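Local coordinates for Serine/threonine-protein kinase/endoribonuclease IRE1 (Saccharomyces cerevisiae, PDB 2BE1) that senses unfolded proteins in the endoplasmic reticulum lumen through its N-terminal domain, auto-activates, and splices HAC1 precursor mRNA to switch on the unfolded protein response, at residues N5-S10 with F252-T257. Sequence-based numbering, arbitrary orientation.
Sequences NELSLS and FNDLRT
An antiparallel strand pair in the lumenal domain brings Ser8 opposite Asn253 and Leu9 opposite Phe252. Its hydrogen-bonded pair is defined by Asn253 N to Ser8 O, 2.6 Å and in the carbonyl plane, and by a weak return bond from Ser8 N to Asn253 O, bent to 128° at the hydrogen. At the non-hydrogen-bonded pair, Leu9 CD1 lies over one face of the Phe252 ring, 4.1 Å from its centroid, a CH-pi contact; Leu7 CB touches CD2 of the same ring at 3.9 Å. Alongside, Glu6 CG stands anti to the backbone N (chi1 -175°), the chain bends at chi2, and OE1 forms a salt bridge with Arg256 NE at 3.0 Å, carboxylate and guanidinium planes 70° apart. Asp254 completes the salt-bridge network, Arg256 NH2 bonding to its OD1 (3.2 Å) and NE weakly to OD2 (2.7 Å); OD1 also accepts Asn1 N. An alanine at Asp254 would probably leave Arg256 with Glu6 as its remaining acidic mate in this network, its guanidinium freer to turn, and Asn1 N without this acceptor. Phe252 continues the backbone bonding to Ile261, placing the pair within a five-stranded antiparallel sheet, strand 8-17 between 22-26 and 245-254.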
loop_
_atom_site.group_PDB
_atom_site.type_symbol
_atom_site.label_atom_id
_atom_site.label_comp_id
_atom_site.label_asym_id
_atom_site.label_seq_id
_atom_site.Cartn_x
_atom_site.Cartn_y
_atom_site.Cartn_z
ATOM N N ASN A 5 14.374 15.653 23.213
ATOM C CA ASN A 5 14.955 16.559 24.135
ATOM C C ASN A 5 16.478 16.624 24.066
ATOM O O ASN A 5 17.014 17.633 23.604
ATOM C CB ASN A 5 14.510 16.247 25.521
ATOM C CG ASN A 5 14.764 17.373 26.382
ATOM O OD1 ASN A 5 14.402 18.512 26.028
ATOM N ND2 ASN A 5 15.480 17.131 27.479
ATOM N N GLU A 6 17.167 15.560 24.498
ATOM C CA GLU A 6 18.579 15.419 24.149
ATOM C C GLU A 6 18.692 15.269 22.628
ATOM O O GLU A 6 17.953 14.458 22.047
ATOM C CB GLU A 6 19.175 14.181 24.791
ATOM C CG GLU A 6 20.705 14.077 24.546
ATOM C CD GLU A 6 21.123 13.420 23.179
ATOM O OE1 GLU A 6 20.774 12.214 22.951
ATOM O OE2 GLU A 6 21.825 14.100 22.360
ATOM N N LEU A 7 19.607 16.025 22.005
ATOM C CA LEU A 7 19.913 15.974 20.555
ATOM C C LEU A 7 20.191 17.389 20.073
ATOM O O LEU A 7 19.335 18.247 20.299
ATOM C CB LEU A 7 18.747 15.378 19.753
ATOM C CG LEU A 7 18.739 13.918 19.217
ATOM C CD1 LEU A 7 19.570 12.971 20.035
ATOM C CD2 LEU A 7 17.329 13.326 19.055
ATOM N N SER A 8 21.355 17.662 19.449
ATOM C CA SER A 8 21.593 19.007 18.840
ATOM C C SER A 8 20.600 19.269 17.756
ATOM O O SER A 8 20.315 18.385 16.962
ATOM C CB SER A 8 22.934 19.155 18.128
ATOM O OG SER A 8 23.995 18.827 18.961
ATOM N N LEU A 9 20.077 20.474 17.700
ATOM C CA LEU A 9 19.376 20.829 16.530
ATOM C C LEU A 9 20.466 21.268 15.576
ATOM O O LEU A 9 21.225 22.149 15.842
ATOM C CB LEU A 9 18.355 21.894 16.849
ATOM C CG LEU A 9 17.559 22.634 15.790
ATOM C CD1 LEU A 9 16.866 21.743 14.792
ATOM C CD2 LEU A 9 16.540 23.349 16.569
ATOM N N SER A 10 20.587 20.582 14.473
ATOM C CA SER A 10 21.544 20.933 13.473
ATOM C C SER A 10 21.196 22.260 12.828
ATOM O O SER A 10 20.078 22.766 12.939
ATOM C CB SER A 10 21.539 19.836 12.419
ATOM O OG SER A 10 22.405 20.124 11.345
ATOM N N PHE A 252 18.209 16.756 13.634
ATOM C CA PHE A 252 18.843 16.719 14.916
ATOM C C PHE A 252 20.098 15.846 14.937
ATOM O O PHE A 252 20.309 15.013 14.044
ATOM C CB PHE A 252 17.847 16.230 15.941
ATOM C CG PHE A 252 16.781 17.222 16.242
ATOM C CD1 PHE A 252 15.874 17.597 15.278
ATOM C CD2 PHE A 252 16.687 17.804 17.503
ATOM C CE1 PHE A 252 14.893 18.537 15.568
ATOM C CE2 PHE A 252 15.694 18.749 17.788
ATOM C CZ PHE A 252 14.803 19.105 16.819
ATOM N N ASN A 253 20.939 16.053 15.951
ATOM C CA ASN A 253 22.178 15.291 16.114
ATOM C C ASN A 253 22.131 14.533 17.402
ATOM O O ASN A 253 21.974 15.120 18.471
ATOM C CB ASN A 253 23.418 16.190 16.158
ATOM C CG ASN A 253 23.610 17.021 14.884
ATOM O OD1 ASN A 253 23.470 16.502 13.774
ATOM N ND2 ASN A 253 23.958 18.319 15.042
ATOM N N ASP A 254 22.267 13.222 17.298
ATOM C CA ASP A 254 22.485 12.400 18.474
ATOM C C ASP A 254 23.949 12.474 18.787
ATOM O O ASP A 254 24.760 11.867 18.092
ATOM C CB ASP A 254 22.126 10.942 18.203
ATOM C CG ASP A 254 21.961 10.137 19.473
ATOM O OD1 ASP A 254 21.017 9.296 19.516
ATOM O OD2 ASP A 254 22.753 10.367 20.418
ATOM N N LEU A 255 24.304 13.212 19.831
ATOM C CA LEU A 255 25.731 13.423 20.116
ATOM C C LEU A 255 26.518 12.199 20.647
ATOM O O LEU A 255 27.712 12.079 20.349
ATOM C CB LEU A 255 25.941 14.650 20.982
ATOM C CG LEU A 255 25.535 15.848 20.143
ATOM C CD1 LEU A 255 25.741 17.126 20.918
ATOM C CD2 LEU A 255 26.328 15.850 18.843
ATOM N N ARG A 256 25.867 11.309 21.413
ATOM C CA ARG A 256 26.404 9.958 21.642
ATOM C C ARG A 256 26.662 9.242 20.285
ATOM O O ARG A 256 27.788 9.310 19.762
ATOM C CB ARG A 256 25.479 9.124 22.546
ATOM C CG ARG A 256 25.043 9.784 23.869
ATOM C CD ARG A 256 23.685 10.550 23.790
ATOM N NE ARG A 256 22.587 9.881 23.048
ATOM C CZ ARG A 256 22.147 8.629 23.237
ATOM N NH1 ARG A 256 22.722 7.821 24.133
ATOM N NH2 ARG A 256 21.133 8.174 22.506
ATOM N N THR A 257 25.625 8.614 19.695
ATOM C CA THR A 257 25.771 7.804 18.441
ATOM C C THR A 257 26.245 8.579 17.215
ATOM O O THR A 257 26.666 7.995 16.215
ATOM C CB THR A 257 24.489 7.020 18.023
ATOM O OG1 THR A 257 23.411 7.937 17.865
ATOM C CG2 THR A 257 24.132 5.892 19.026
#